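Local structure of similar to sp|P32453 Saccharomyces cerevisiae YNL315c ATP11 (Candida glabrata CBS 138, 2P4F) at residues Glu120-Arg124 with Leu134-Val138; Ala151-Leu156 with Tyr183-Phe188; Leu156-Pro160 with Leu290-Ala294; His214-His220 with Leu231-Glu237. The protein probably acts as a mitochondrial chaperone of the ATP11 family, binding an unassembled subunit of the F1-ATPase while that enzyme is put together. One frame throughout, in Å; residues are numbered along the deposited sequence.

Contact 1. Residues Glu120-Arg124 with Leu134-Val138; sequences EFLWR and LVAVV
Helix 120-124 (Arg124 N to Glu120 O, 2.9 Å) runs almost antiparallel to the extended strand 134-138: axes make 166° and approach to 9.1 Å, with the CA atoms of Arg124 and Val135, and of Glu120 and Val137, 6.8 Å apart. Val135 points toward the helix, its CG1 3.6 Å from CD1 of Trp123, whose t rotamer lays the indole on the strand. Val135 O accepts from water 2 (3.0 Å), which accepts from Arg124 NH1 (3.3 Å). The helix packs on the edge strand of an antiparallel sheet, and Trp123 NE1 bonds to Met232 O on the neighbouring strand. Ala136 turns its small CB away. Val137 faces the helix: CG2 lies 4.1 Å from Trp123 CD1 and 3.7 Å from Glu120 CG, while Val137 N donates to water 1 (2.9 Å), which accepts from Arg124 NH2 (2.9 Å). Glu120 (t, t) fixes Arg124 (m, t, t) one turn on, its OE2 2.8 Å from Arg124 NH2 in a salt bridge and 2.9 Å from Arg124 NE.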
loop_
_atom_site.group_PDB
_atom_site.type_symbol
_atom_site.label_atom_id
_atom_site.label_comp_id
_atom_site.label_asym_id
_atom_site.label_seq_id
_atom_site.Cartn_x
_atom_site.Cartn_y
_atom_site.Cartn_z
ATOM N N GLU A 120 -7.273 -16.286 7.546
ATOM C CA GLU A 120 -6.875 -15.060 8.257
ATOM C C GLU A 120 -6.092 -15.402 9.515
ATOM O O GLU A 120 -5.062 -14.759 9.786
ATOM C CB GLU A 120 -8.068 -14.179 8.586
ATOM C CG GLU A 120 -7.643 -12.940 9.370
ATOM C CD GLU A 120 -8.729 -11.881 9.494
ATOM O OE1 GLU A 120 -9.813 -12.017 8.869
ATOM O OE2 GLU A 120 -8.534 -10.876 10.237
ATOM N N PHE A 121 -6.519 -16.427 10.274
ATOM C CA PHE A 121 -5.745 -16.795 11.495
ATOM C C PHE A 121 -4.334 -17.201 11.145
ATOM O O PHE A 121 -3.352 -16.826 11.778
ATOM C CB PHE A 121 -6.444 -17.970 12.168
ATOM C CG PHE A 121 -7.737 -17.573 12.898
ATOM C CD1 PHE A 121 -8.148 -16.267 13.121
ATOM C CD2 PHE A 121 -8.540 -18.595 13.347
ATOM C CE1 PHE A 121 -9.328 -16.018 13.793
ATOM C CE2 PHE A 121 -9.695 -18.355 14.066
ATOM C CZ PHE A 121 -10.099 -17.048 14.297
ATOM N N LEU A 122 -4.243 -18.016 10.085
ATOM C CA LEU A 122 -2.890 -18.506 9.720
ATOM C C LEU A 122 -1.987 -17.382 9.257
ATOM O O LEU A 122 -0.801 -17.372 9.529
ATOM C CB LEU A 122 -2.964 -19.553 8.611
ATOM C CG LEU A 122 -3.574 -20.898 9.016
ATOM C CD1 LEU A 122 -3.680 -21.741 7.753
ATOM C CD2 LEU A 122 -2.681 -21.553 10.084
ATOM N N TRP A 123 -2.588 -16.469 8.510
ATOM C CA TRP A 123 -1.769 -15.347 7.979
ATOM C C TRP A 123 -1.286 -14.466 9.120
ATOM O O TRP A 123 -0.111 -14.074 9.176
ATOM C CB TRP A 123 -2.626 -14.554 7.039
ATOM C CG TRP A 123 -2.009 -13.396 6.329
ATOM C CD1 TRP A 123 -2.300 -12.057 6.409
ATOM C CD2 TRP A 123 -0.946 -13.521 5.354
ATOM N NE1 TRP A 123 -1.467 -11.364 5.539
ATOM C CE2 TRP A 123 -0.637 -12.228 4.885
ATOM C CE3 TRP A 123 -0.244 -14.602 4.843
ATOM C CZ2 TRP A 123 0.341 -11.956 3.921
ATOM C CZ3 TRP A 123 0.749 -14.348 3.880
ATOM C CH2 TRP A 123 1.029 -13.047 3.439
ATOM N N ARG A 124 -2.217 -14.177 10.058
ATOM C CA ARG A 124 -1.756 -13.364 11.192
ATOM C C ARG A 124 -0.735 -14.122 12.028
ATOM O O ARG A 124 0.214 -13.501 12.524
ATOM C CB ARG A 124 -2.974 -12.909 12.009
ATOM C CG ARG A 124 -3.872 -11.976 11.189
ATOM C CD ARG A 124 -4.940 -11.408 12.112
ATOM N NE ARG A 124 -5.871 -10.584 11.347
ATOM C CZ ARG A 124 -5.680 -9.350 10.902
ATOM N NH1 ARG A 124 -4.532 -8.722 11.143
ATOM N NH2 ARG A 124 -6.652 -8.745 10.214
ATOM N N LEU A 134 3.427 -4.998 9.118
ATOM C CA LEU A 134 2.066 -4.567 8.826
ATOM C C LEU A 134 1.323 -5.754 8.237
ATOM O O LEU A 134 1.801 -6.414 7.315
ATOM C CB LEU A 134 2.020 -3.423 7.800
ATOM C CG LEU A 134 2.698 -2.093 8.204
ATOM C CD1 LEU A 134 2.298 -0.998 7.240
ATOM C CD2 LEU A 134 2.310 -1.688 9.608
ATOM N N VAL A 135 0.159 -6.112 8.789
ATOM C CA VAL A 135 -0.559 -7.276 8.329
ATOM C C VAL A 135 -2.028 -6.923 8.200
ATOM O O VAL A 135 -2.546 -6.278 9.117
ATOM C CB VAL A 135 -0.404 -8.460 9.313
ATOM C CG1 VAL A 135 -1.125 -9.694 8.811
ATOM C CG2 VAL A 135 1.077 -8.769 9.513
ATOM N N ALA A 136 -2.677 -7.330 7.114
ATOM C CA ALA A 136 -4.112 -7.077 6.976
ATOM C C ALA A 136 -4.720 -8.139 6.089
ATOM O O ALA A 136 -3.999 -8.800 5.332
ATOM C CB ALA A 136 -4.385 -5.694 6.378
ATOM N N VAL A 137 -6.043 -8.247 6.207
ATOM C CA VAL A 137 -6.826 -8.995 5.240
ATOM C C VAL A 137 -7.900 -8.040 4.710
ATOM O O VAL A 137 -8.633 -7.488 5.557
ATOM C CB VAL A 137 -7.434 -10.235 5.896
ATOM C CG1 VAL A 137 -8.309 -10.967 4.895
ATOM C CG2 VAL A 137 -6.310 -11.126 6.406
ATOM N N VAL A 138 -8.001 -7.838 3.422
ATOM C CA VAL A 138 -8.825 -6.820 2.754
ATOM C C VAL A 138 -9.831 -7.485 1.854
ATOM O O VAL A 138 -9.422 -8.368 1.103
ATOM C CB VAL A 138 -7.897 -5.899 1.899
ATOM C CG1 VAL A 138 -8.623 -4.785 1.208
ATOM C CG2 VAL A 138 -6.783 -5.308 2.785
HETATM O O HOH W 1 -7.191 -6.680 8.324
HETATM O O HOH W 2 -5.202 -5.630 10.332
#

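Contact 2. Residues Ala151-Leu156 with Tyr183-Phe188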
loop_
_atom_site.group_PDB
_atom_site.type_symbol
_atom_site.label_atom_id
_atom_site.label_comp_id
_atom_site.label_asym_id
_atom_site.label_seq_id
_atom_site.Cartn_x
_atom_site.Cartn_y
_atom_site.Cartn_z
ATOM N N ALA A 151 -4.482 2.284 -8.892
ATOM C CA ALA A 151 -3.018 2.096 -8.770
ATOM C C ALA A 151 -2.440 1.829 -10.152
ATOM O O ALA A 151 -1.331 2.313 -10.449
ATOM C CB ALA A 151 -2.736 0.961 -7.817
ATOM N N VAL A 152 -3.106 1.036 -10.967
ATOM C CA VAL A 152 -2.545 0.749 -12.314
ATOM C C VAL A 152 -2.433 2.025 -13.138
ATOM O O VAL A 152 -1.430 2.308 -13.791
ATOM C CB VAL A 152 -3.406 -0.295 -13.067
ATOM C CG1 VAL A 152 -3.033 -0.319 -14.546
ATOM C CG2 VAL A 152 -3.238 -1.675 -12.421
ATOM N N LYS A 153 -3.488 2.849 -13.084
ATOM C CA LYS A 153 -3.517 4.082 -13.903
ATOM C C LYS A 153 -2.681 5.187 -13.269
ATOM O O LYS A 153 -2.297 6.083 -14.009
ATOM C CB LYS A 153 -4.985 4.558 -14.027
ATOM C CG LYS A 153 -5.748 3.627 -14.973
ATOM C CD LYS A 153 -7.166 3.998 -15.210
ATOM C CE LYS A 153 -7.565 3.281 -16.521
ATOM N NZ LYS A 153 -6.338 2.595 -17.056
ATOM N N ASN A 154 -2.421 5.156 -11.974
ATOM C CA ASN A 154 -1.776 6.246 -11.244
ATOM C C ASN A 154 -0.703 5.692 -10.312
ATOM O O ASN A 154 -0.857 5.820 -9.100
ATOM C CB ASN A 154 -2.828 7.011 -10.417
ATOM C CG ASN A 154 -3.963 7.563 -11.286
ATOM O OD1 ASN A 154 -3.811 8.612 -11.914
ATOM N ND2 ASN A 154 -5.073 6.827 -11.285
ATOM N N PRO A 155 0.314 5.045 -10.837
ATOM C CA PRO A 155 1.197 4.215 -10.010
ATOM C C PRO A 155 2.203 4.977 -9.162
ATOM O O PRO A 155 2.909 4.330 -8.377
ATOM C CB PRO A 155 1.908 3.298 -11.026
ATOM C CG PRO A 155 1.984 4.170 -12.267
ATOM C CD PRO A 155 0.648 4.895 -12.276
ATOM N N LEU A 156 2.284 6.304 -9.264
ATOM C CA LEU A 156 3.274 7.053 -8.497
ATOM C C LEU A 156 2.559 8.143 -7.723
ATOM O O LEU A 156 1.640 8.781 -8.259
ATOM C CB LEU A 156 4.315 7.647 -9.451
ATOM C CG LEU A 156 5.489 8.356 -8.758
ATOM C CD1 LEU A 156 6.327 7.355 -7.961
ATOM C CD2 LEU A 156 6.357 9.095 -9.797
ATOM N N TYR A 183 7.916 9.260 -1.583
ATOM C CA TYR A 183 7.310 8.679 -2.779
ATOM C C TYR A 183 6.540 7.439 -2.413
ATOM O O TYR A 183 6.987 6.656 -1.549
ATOM C CB TYR A 183 8.431 8.264 -3.725
ATOM C CG TYR A 183 8.932 9.337 -4.671
ATOM C CD1 TYR A 183 8.025 9.979 -5.506
ATOM C CD2 TYR A 183 10.266 9.669 -4.767
ATOM C CE1 TYR A 183 8.445 10.967 -6.400
ATOM C CE2 TYR A 183 10.715 10.635 -5.653
ATOM C CZ TYR A 183 9.785 11.292 -6.465
ATOM O OH TYR A 183 10.170 12.226 -7.371
ATOM N N VAL A 184 5.424 7.250 -3.100
ATOM C CA VAL A 184 4.633 6.028 -3.076
ATOM C C VAL A 184 4.694 5.425 -4.459
ATOM O O VAL A 184 4.347 6.168 -5.416
ATOM C CB VAL A 184 3.165 6.333 -2.712
ATOM C CG1 VAL A 184 2.299 5.071 -2.805
ATOM C CG2 VAL A 184 3.088 6.983 -1.329
ATOM N N GLN A 185 5.105 4.187 -4.636
ATOM C CA GLN A 185 5.128 3.601 -5.974
ATOM C C GLN A 185 4.423 2.235 -5.905
ATOM O O GLN A 185 4.804 1.400 -5.081
ATOM C CB GLN A 185 6.576 3.412 -6.523
ATOM C CG GLN A 185 6.536 3.058 -8.030
ATOM C CD GLN A 185 7.923 2.990 -8.647
ATOM O OE1 GLN A 185 8.967 3.107 -7.939
ATOM N NE2 GLN A 185 7.945 2.802 -9.966
ATOM N N TRP A 186 3.464 2.049 -6.810
ATOM C CA TRP A 186 2.841 0.743 -6.978
ATOM C C TRP A 186 3.578 -0.031 -8.062
ATOM O O TRP A 186 3.851 0.530 -9.142
ATOM C CB TRP A 186 1.389 0.908 -7.373
ATOM C CG TRP A 186 0.516 1.445 -6.285
ATOM C CD1 TRP A 186 0.206 2.761 -6.014
ATOM C CD2 TRP A 186 -0.180 0.667 -5.309
ATOM N NE1 TRP A 186 -0.641 2.858 -4.917
ATOM C CE2 TRP A 186 -0.889 1.568 -4.480
ATOM C CE3 TRP A 186 -0.259 -0.727 -5.068
ATOM C CZ2 TRP A 186 -1.678 1.134 -3.420
ATOM C CZ3 TRP A 186 -1.052 -1.132 -4.012
ATOM C CH2 TRP A 186 -1.753 -0.228 -3.197
ATOM N N GLN A 187 3.911 -1.255 -7.766
ATOM C CA GLN A 187 4.621 -2.125 -8.697
ATOM C C GLN A 187 3.821 -3.411 -8.872
ATOM O O GLN A 187 3.414 -4.067 -7.872
ATOM C CB GLN A 187 6.036 -2.427 -8.184
ATOM C CG GLN A 187 6.837 -1.140 -8.196
ATOM C CD GLN A 187 8.298 -1.412 -8.421
ATOM O OE1 GLN A 187 8.825 -2.392 -7.871
ATOM N NE2 GLN A 187 8.881 -0.536 -9.224
ATOM N N PHE A 188 3.579 -3.782 -10.111
ATOM C CA PHE A 188 2.746 -4.953 -10.428
ATOM C C PHE A 188 3.717 -6.080 -10.708
ATOM O O PHE A 188 4.287 -6.153 -11.789
ATOM C CB PHE A 188 1.795 -4.579 -11.587
ATOM C CG PHE A 188 0.947 -3.409 -11.076
ATOM C CD1 PHE A 188 -0.182 -3.639 -10.308
ATOM C CD2 PHE A 188 1.311 -2.103 -11.320
ATOM C CE1 PHE A 188 -0.943 -2.609 -9.766
ATOM C CE2 PHE A 188 0.582 -1.050 -10.789
ATOM C CZ PHE A 188 -0.521 -1.313 -10.000
#
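A CH-pi contact forms the apolar centre. The CB of Ala151 sits squarely over the five-membered ring of Trp186, 3.6 Å from its centroid and 12° off the normal, an approach that a bare methyl makes possible. One step outward, toward the surface, Val152 CG2 covers a face of Phe188, 4.0 Å from the ring centroid, while Ala151 CB also lies 3.9 Å from Phe188 CZ. Trp186 and Phe188, two apart on the strand, both point toward the last turn of the helix and receive it. Further along, Pro155 CB is 4.4 Å from Trp186 CB, and Leu156 reaches back along the strand to bring CD1 4.0 Å from Tyr183 CD1.

Toward the backbone the contact turns polar. The chain leaves helical angles at Asn154, and by Leu156 it has become a strand, paired antiparallel with Gln185 in a non-hydrogen-bonded position. Pro155 O anchors this entry by accepting from Trp186 N (2.8 Å, 170°), and reciprocal CA-H...O contacts, Gln185 CA to Pro155 O and Leu156 CA to Val184 O, are both 3.4 Å. Asn154 ND2 bonds to Tyr150 O, and the backbone O of Asn154 accepts from Tyr258 OH.

The helix 140-153 to strand 156-162 turn is thereby docked on strand 179-190, with Tyr258 edge-to-face on Trp186, helix 266-280 beside Asn154 and Pro155, and strand 193-200 along the far edge of 179-190.

Contact 3. Residues Leu156-Pro160 with Leu290-Ala294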
loop_
_atom_site.group_PDB
_atom_site.type_symbol
_atom_site.label_atom_id
_atom_site.label_comp_id
_atom_site.label_asym_id
_atom_site.label_seq_id
_atom_site.Cartn_x
_atom_site.Cartn_y
_atom_site.Cartn_z
ATOM N N LEU A 156 2.284 6.304 -9.264
ATOM C CA LEU A 156 3.274 7.053 -8.497
ATOM C C LEU A 156 2.559 8.143 -7.723
ATOM O O LEU A 156 1.640 8.781 -8.259
ATOM C CB LEU A 156 4.315 7.647 -9.451
ATOM C CG LEU A 156 5.489 8.356 -8.758
ATOM C CD1 LEU A 156 6.327 7.355 -7.961
ATOM C CD2 LEU A 156 6.357 9.095 -9.797
ATOM N N PHE A 157 2.963 8.404 -6.499
ATOM C CA PHE A 157 2.379 9.547 -5.796
ATOM C C PHE A 157 3.401 10.062 -4.787
ATOM O O PHE A 157 4.477 9.478 -4.649
ATOM C CB PHE A 157 1.063 9.179 -5.127
ATOM C CG PHE A 157 0.144 10.367 -4.789
ATOM C CD1 PHE A 157 -0.061 11.402 -5.724
ATOM C CD2 PHE A 157 -0.500 10.424 -3.582
ATOM C CE1 PHE A 157 -0.920 12.475 -5.450
ATOM C CE2 PHE A 157 -1.370 11.484 -3.298
ATOM C CZ PHE A 157 -1.571 12.487 -4.243
ATOM N N VAL A 158 3.079 11.188 -4.145
ATOM C CA VAL A 158 3.903 11.706 -3.038
ATOM C C VAL A 158 2.994 11.905 -1.858
ATOM O O VAL A 158 1.836 12.362 -2.053
ATOM C CB VAL A 158 4.556 13.044 -3.449
ATOM C CG1 VAL A 158 5.251 13.669 -2.277
ATOM C CG2 VAL A 158 5.521 12.754 -4.609
ATOM N N LEU A 159 3.443 11.562 -0.644
ATOM C CA LEU A 159 2.662 11.835 0.532
ATOM C C LEU A 159 3.545 12.455 1.592
ATOM O O LEU A 159 4.709 12.085 1.696
ATOM C CB LEU A 159 2.083 10.550 1.173
ATOM C CG LEU A 159 0.919 9.891 0.459
ATOM C CD1 LEU A 159 0.619 8.553 1.168
ATOM C CD2 LEU A 159 -0.340 10.753 0.414
ATOM N N PRO A 160 2.991 13.332 2.407
ATOM C CA PRO A 160 3.797 13.841 3.493
ATOM C C PRO A 160 3.758 12.898 4.700
ATOM O O PRO A 160 2.746 12.284 5.044
ATOM C CB PRO A 160 3.045 15.144 3.859
ATOM C CG PRO A 160 1.612 14.816 3.556
ATOM C CD PRO A 160 1.614 13.881 2.378
ATOM N N LEU A 290 -1.877 19.052 -1.712
ATOM C CA LEU A 290 -1.550 17.686 -1.275
ATOM C C LEU A 290 -1.425 17.589 0.232
ATOM O O LEU A 290 -1.965 16.751 0.953
ATOM C CB LEU A 290 -0.197 17.207 -1.850
ATOM C CG LEU A 290 0.338 15.905 -1.174
ATOM C CD1 LEU A 290 -0.579 14.761 -1.574
ATOM C CD2 LEU A 290 1.786 15.698 -1.536
ATOM N N ILE A 291 -0.651 18.519 0.769
ATOM C CA ILE A 291 -0.417 18.515 2.225
ATOM C C ILE A 291 -1.700 18.819 2.977
ATOM O O ILE A 291 -2.032 18.182 3.988
ATOM C CB ILE A 291 0.693 19.517 2.591
ATOM C CG1 ILE A 291 2.040 19.023 2.066
ATOM C CG2 ILE A 291 0.657 19.734 4.089
ATOM C CD1 ILE A 291 3.195 19.995 2.146
ATOM N N GLN A 292 -2.492 19.752 2.476
ATOM C CA GLN A 292 -3.783 20.014 3.144
ATOM C C GLN A 292 -4.703 18.805 3.122
ATOM O O GLN A 292 -5.371 18.455 4.100
ATOM C CB GLN A 292 -4.435 21.200 2.432
ATOM C CG GLN A 292 -5.829 21.577 2.908
ATOM C CD GLN A 292 -6.936 21.055 2.001
ATOM O OE1 GLN A 292 -8.094 21.473 2.030
ATOM N NE2 GLN A 292 -6.566 20.096 1.159
ATOM N N LEU A 293 -4.779 18.134 1.961
ATOM C CA LEU A 293 -5.706 17.037 1.826
ATOM C C LEU A 293 -5.187 15.810 2.573
ATOM O O LEU A 293 -5.973 15.001 3.045
ATOM C CB LEU A 293 -5.940 16.644 0.362
ATOM C CG LEU A 293 -6.732 17.617 -0.505
ATOM C CD1 LEU A 293 -6.621 17.225 -1.978
ATOM C CD2 LEU A 293 -8.209 17.645 -0.159
ATOM N N ALA A 294 -3.872 15.651 2.684
ATOM C CA ALA A 294 -3.372 14.479 3.422
ATOM C C ALA A 294 -3.587 14.631 4.926
ATOM O O ALA A 294 -3.729 13.654 5.648
ATOM C CB ALA A 294 -1.893 14.319 3.111
#
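Leu290 is the bump on which this contact turns. Projecting from helix 290-294, its branched end fills a hollow lined by four successive residues of strand 156-160: CD1 meets Phe157 CZ at 3.6 Å and Leu159 CD2 at 4.5 Å, CD2 lies 4.1 Å from Val158 CG1, and CG is 4.3 Å from Pro160 CD. In the other direction the compact ring of Pro160 fits against the helix surface between Leu290, Ile291 and Ala294. Its CG rests 3.6 Å from Ala294 CB, where a single methyl permits close approach, and its CB is 4.4 Å from Ile291 CG1. Leu290 and Ala294, one helical turn apart, both point toward the strand. The two axes cross at -64° and come within 8.2 Å, so the helix lies obliquely alongside the outer edge of the outermost strand.

Phe157 and Leu159 bond through their backbones to strand 179-190, whereas Val158 O faces outward at the sheet edge. Leu290 CD2 covers this oxygen at 3.4 Å, and it has no polar partner in the model. No hydrogen bond crosses between the segments; as Pro160 also lacks an N-H to offer, the helix is held here by shape and exclusion of water.

Contact 4. Residues His214-His220 with Leu231-Glu237; sequences HTTIQFH and LMNGQVE
Build two extended strands, 215-220 and 231-236, antiparallel (168°) with axes 4.5 Å apart. Hydrogen-bonded pairs join Thr216 N to Gln235 O (3.1 Å), Gln235 N to Thr216 O (3.0 Å), Gln218 N to Asn233 O (2.8 Å), Asn233 N to Gln218 O (2.9 Å), His220 N to Leu231 O (2.8 Å) and Leu231 N to His220 O (3.2 Å); beyond them Glu237 N gives 2.8 Å to His214 O. Between lie the non-hydrogen-bonded pairs Thr215-Val236, Ile217-Gly234 and Phe219-Met232; the backbones of Thr215, Ile217 and Phe219 bond to Ile198, Cys196 and Val194, those of Met232 and Gly234 to Ala136 and Leu134. At Ile217-Gly234 the CA atoms close to 3.9 Å; a CB on Gly234 would crowd Ile217 CG1. On that face Met232 (t, t, p) packs CG 3.4 Å from Ile217 CG2 and SD 3.5 Å from Phe219 CE1, a Met-aromatic contact.

On the opposite face a buried polar cluster is paired: Asn233 (p) gives ND2 to Gln218 OE1 (3.0 Å) and takes His220 NE2 on OD1 (2.7 Å). Gln218 OE1 also bonds to Tyr105 OH, its NE2 to Lys100 O and His195 NE2.

At the Glu237 end His214 ND1 bonds with Thr215 OG1 (2.9 Å), His214 NE2 with Gln182 OE1, and Glu237 OE2 with Lys212 as a salt bridge. There His214 and Thr215 face Ile198 in a classic beta bulge of the curved antiparallel half-barrel sheet.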
loop_
_atom_site.group_PDB
_atom_site.type_symbol
_atom_site.label_atom_id
_atom_site.label_comp_id
_atom_site.label_asym_id
_atom_site.label_seq_id
_atom_site.Cartn_x
_atom_site.Cartn_y
_atom_site.Cartn_z
ATOM N N HIS A 214 11.796 2.517 2.722
ATOM C CA HIS A 214 11.730 2.136 4.144
ATOM C C HIS A 214 10.554 1.211 4.415
ATOM O O HIS A 214 10.566 0.503 5.429
ATOM C CB HIS A 214 11.619 3.379 5.009
ATOM C CG HIS A 214 10.543 4.353 4.624
ATOM N ND1 HIS A 214 9.207 4.080 4.814
ATOM C CD2 HIS A 214 10.665 5.620 4.093
ATOM C CE1 HIS A 214 8.510 5.148 4.396
ATOM N NE2 HIS A 214 9.379 6.084 3.954
ATOM N N THR A 215 9.535 1.217 3.561
ATOM C CA THR A 215 8.329 0.385 3.770
ATOM C C THR A 215 8.003 -0.344 2.466
ATOM O O THR A 215 7.885 0.354 1.415
ATOM C CB THR A 215 7.148 1.258 4.204
ATOM O OG1 THR A 215 7.473 1.866 5.468
ATOM C CG2 THR A 215 5.891 0.404 4.462
ATOM N N THR A 216 7.861 -1.649 2.492
ATOM C CA THR A 216 7.433 -2.391 1.289
ATOM C C THR A 216 6.209 -3.172 1.690
ATOM O O THR A 216 6.226 -3.879 2.737
ATOM C CB THR A 216 8.538 -3.350 0.831
ATOM O OG1 THR A 216 9.632 -2.519 0.327
ATOM C CG2 THR A 216 8.156 -4.248 -0.329
ATOM N N ILE A 217 5.150 -3.116 0.929
ATOM C CA ILE A 217 3.903 -3.806 1.218
ATOM C C ILE A 217 3.601 -4.722 0.040
ATOM O O ILE A 217 3.687 -4.300 -1.104
ATOM C CB ILE A 217 2.760 -2.805 1.454
ATOM C CG1 ILE A 217 3.146 -1.767 2.556
ATOM C CG2 ILE A 217 1.500 -3.552 1.769
ATOM C CD1 ILE A 217 2.291 -0.574 2.627
ATOM N N GLN A 218 3.211 -5.986 0.368
ATOM C CA GLN A 218 2.747 -6.898 -0.651
ATOM C C GLN A 218 1.241 -7.131 -0.441
ATOM O O GLN A 218 0.823 -7.316 0.727
ATOM C CB GLN A 218 3.415 -8.281 -0.594
ATOM C CG GLN A 218 4.947 -8.265 -0.794
ATOM C CD GLN A 218 5.379 -9.714 -1.029
ATOM O OE1 GLN A 218 5.355 -10.479 -0.019
ATOM N NE2 GLN A 218 5.707 -10.099 -2.269
ATOM N N PHE A 219 0.514 -7.126 -1.578
ATOM C CA PHE A 219 -0.881 -7.555 -1.588
ATOM C C PHE A 219 -0.968 -8.799 -2.432
ATOM O O PHE A 219 -0.573 -8.761 -3.593
ATOM C CB PHE A 219 -1.764 -6.453 -2.169
ATOM C CG PHE A 219 -1.816 -5.207 -1.323
ATOM C CD1 PHE A 219 -2.765 -5.031 -0.318
ATOM C CD2 PHE A 219 -0.903 -4.176 -1.557
ATOM C CE1 PHE A 219 -2.850 -3.878 0.477
ATOM C CE2 PHE A 219 -0.956 -3.029 -0.775
ATOM C CZ PHE A 219 -1.935 -2.868 0.205
ATOM N N HIS A 220 -1.463 -9.877 -1.825
ATOM C CA HIS A 220 -1.559 -11.152 -2.534
ATOM C C HIS A 220 -2.980 -11.389 -2.962
ATOM O O HIS A 220 -3.861 -11.360 -2.099
ATOM C CB HIS A 220 -1.134 -12.295 -1.587
ATOM C CG HIS A 220 0.289 -12.064 -1.168
ATOM N ND1 HIS A 220 1.358 -12.334 -1.989
ATOM C CD2 HIS A 220 0.762 -11.564 0.014
ATOM C CE1 HIS A 220 2.462 -12.015 -1.334
ATOM N NE2 HIS A 220 2.140 -11.526 -0.105
ATOM N N LEU A 231 -4.605 -10.770 0.933
ATOM C CA LEU A 231 -3.753 -10.881 2.136
ATOM C C LEU A 231 -2.628 -9.871 1.977
ATOM O O LEU A 231 -1.956 -9.848 0.911
ATOM C CB LEU A 231 -3.205 -12.309 2.235
ATOM C CG LEU A 231 -4.300 -13.363 2.540
ATOM C CD1 LEU A 231 -3.537 -14.660 2.827
ATOM C CD2 LEU A 231 -5.192 -12.984 3.658
ATOM N N MET A 232 -2.402 -9.040 3.012
ATOM C CA MET A 232 -1.345 -8.019 2.935
ATOM C C MET A 232 -0.259 -8.247 3.937
ATOM O O MET A 232 -0.623 -8.603 5.080
ATOM C CB MET A 232 -1.997 -6.639 3.207
ATOM C CG MET A 232 -0.989 -5.508 3.033
ATOM S SD MET A 232 -1.644 -3.950 3.740
ATOM C CE MET A 232 -1.165 -4.210 5.450
ATOM N N ASN A 233 0.989 -8.145 3.541
ATOM C CA ASN A 233 2.089 -8.189 4.498
ATOM C C ASN A 233 3.017 -7.029 4.144
ATOM O O ASN A 233 3.348 -6.842 2.981
ATOM C CB ASN A 233 2.865 -9.508 4.521
ATOM C CG ASN A 233 3.406 -9.897 3.162
ATOM O OD1 ASN A 233 2.618 -10.284 2.301
ATOM N ND2 ASN A 233 4.695 -9.869 2.851
ATOM N N GLY A 234 3.429 -6.252 5.133
ATOM C CA GLY A 234 4.407 -5.206 4.840
ATOM C C GLY A 234 5.454 -5.223 5.913
ATOM O O GLY A 234 5.280 -5.787 7.019
ATOM N N GLN A 235 6.584 -4.630 5.582
ATOM C CA GLN A 235 7.694 -4.578 6.540
ATOM C C GLN A 235 8.240 -3.146 6.549
ATOM O O GLN A 235 8.352 -2.539 5.438
ATOM C CB GLN A 235 8.858 -5.524 6.198
ATOM C CG GLN A 235 8.661 -6.958 6.669
ATOM C CD GLN A 235 9.661 -7.947 6.090
ATOM O OE1 GLN A 235 9.580 -9.155 6.285
ATOM N NE2 GLN A 235 10.644 -7.430 5.357
ATOM N N VAL A 236 8.576 -2.620 7.693
ATOM C CA VAL A 236 9.232 -1.319 7.814
ATOM C C VAL A 236 10.682 -1.559 8.186
ATOM O O VAL A 236 10.956 -2.327 9.141
ATOM C CB VAL A 236 8.559 -0.431 8.889
ATOM C CG1 VAL A 236 9.213 0.946 8.992
ATOM C CG2 VAL A 236 7.087 -0.348 8.530
ATOM N N GLU A 237 11.625 -0.950 7.512
ATOM C CA GLU A 237 13.035 -1.182 7.778
ATOM C C GLU A 237 13.442 -0.633 9.143
ATOM O O GLU A 237 13.173 0.494 9.544
ATOM C CB GLU A 237 13.861 -0.512 6.681
ATOM C CG GLU A 237 13.730 -1.110 5.292
ATOM C CD GLU A 237 14.301 -2.507 5.244
ATOM O OE1 GLU A 237 13.553 -3.466 4.983
ATOM O OE2 GLU A 237 15.511 -2.658 5.488
#

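Overall arrangement
All four contacts reach one antiparallel sheet. Contact 4 joins inner strands in the buried middle and is dominated by backbone pairing; contact 1 lies beside it at the surface, on an outermost strand bonded to 229-236, where water and a salt bridge take over. Contacts 2 and 3 share Leu156 and belong to the opposite end of the sheet: contact 2 is partly buried and mixes CH-pi packing with one backbone bond, whereas contact 3 is buried and made by apolar side chains, with no hydrogen bond across it. Trp186 of contact 2 touches Phe219 of contact 4, so the two contacts meet on one face of the sheet. Contacts 1 and 3 each set a helix against an outermost strand.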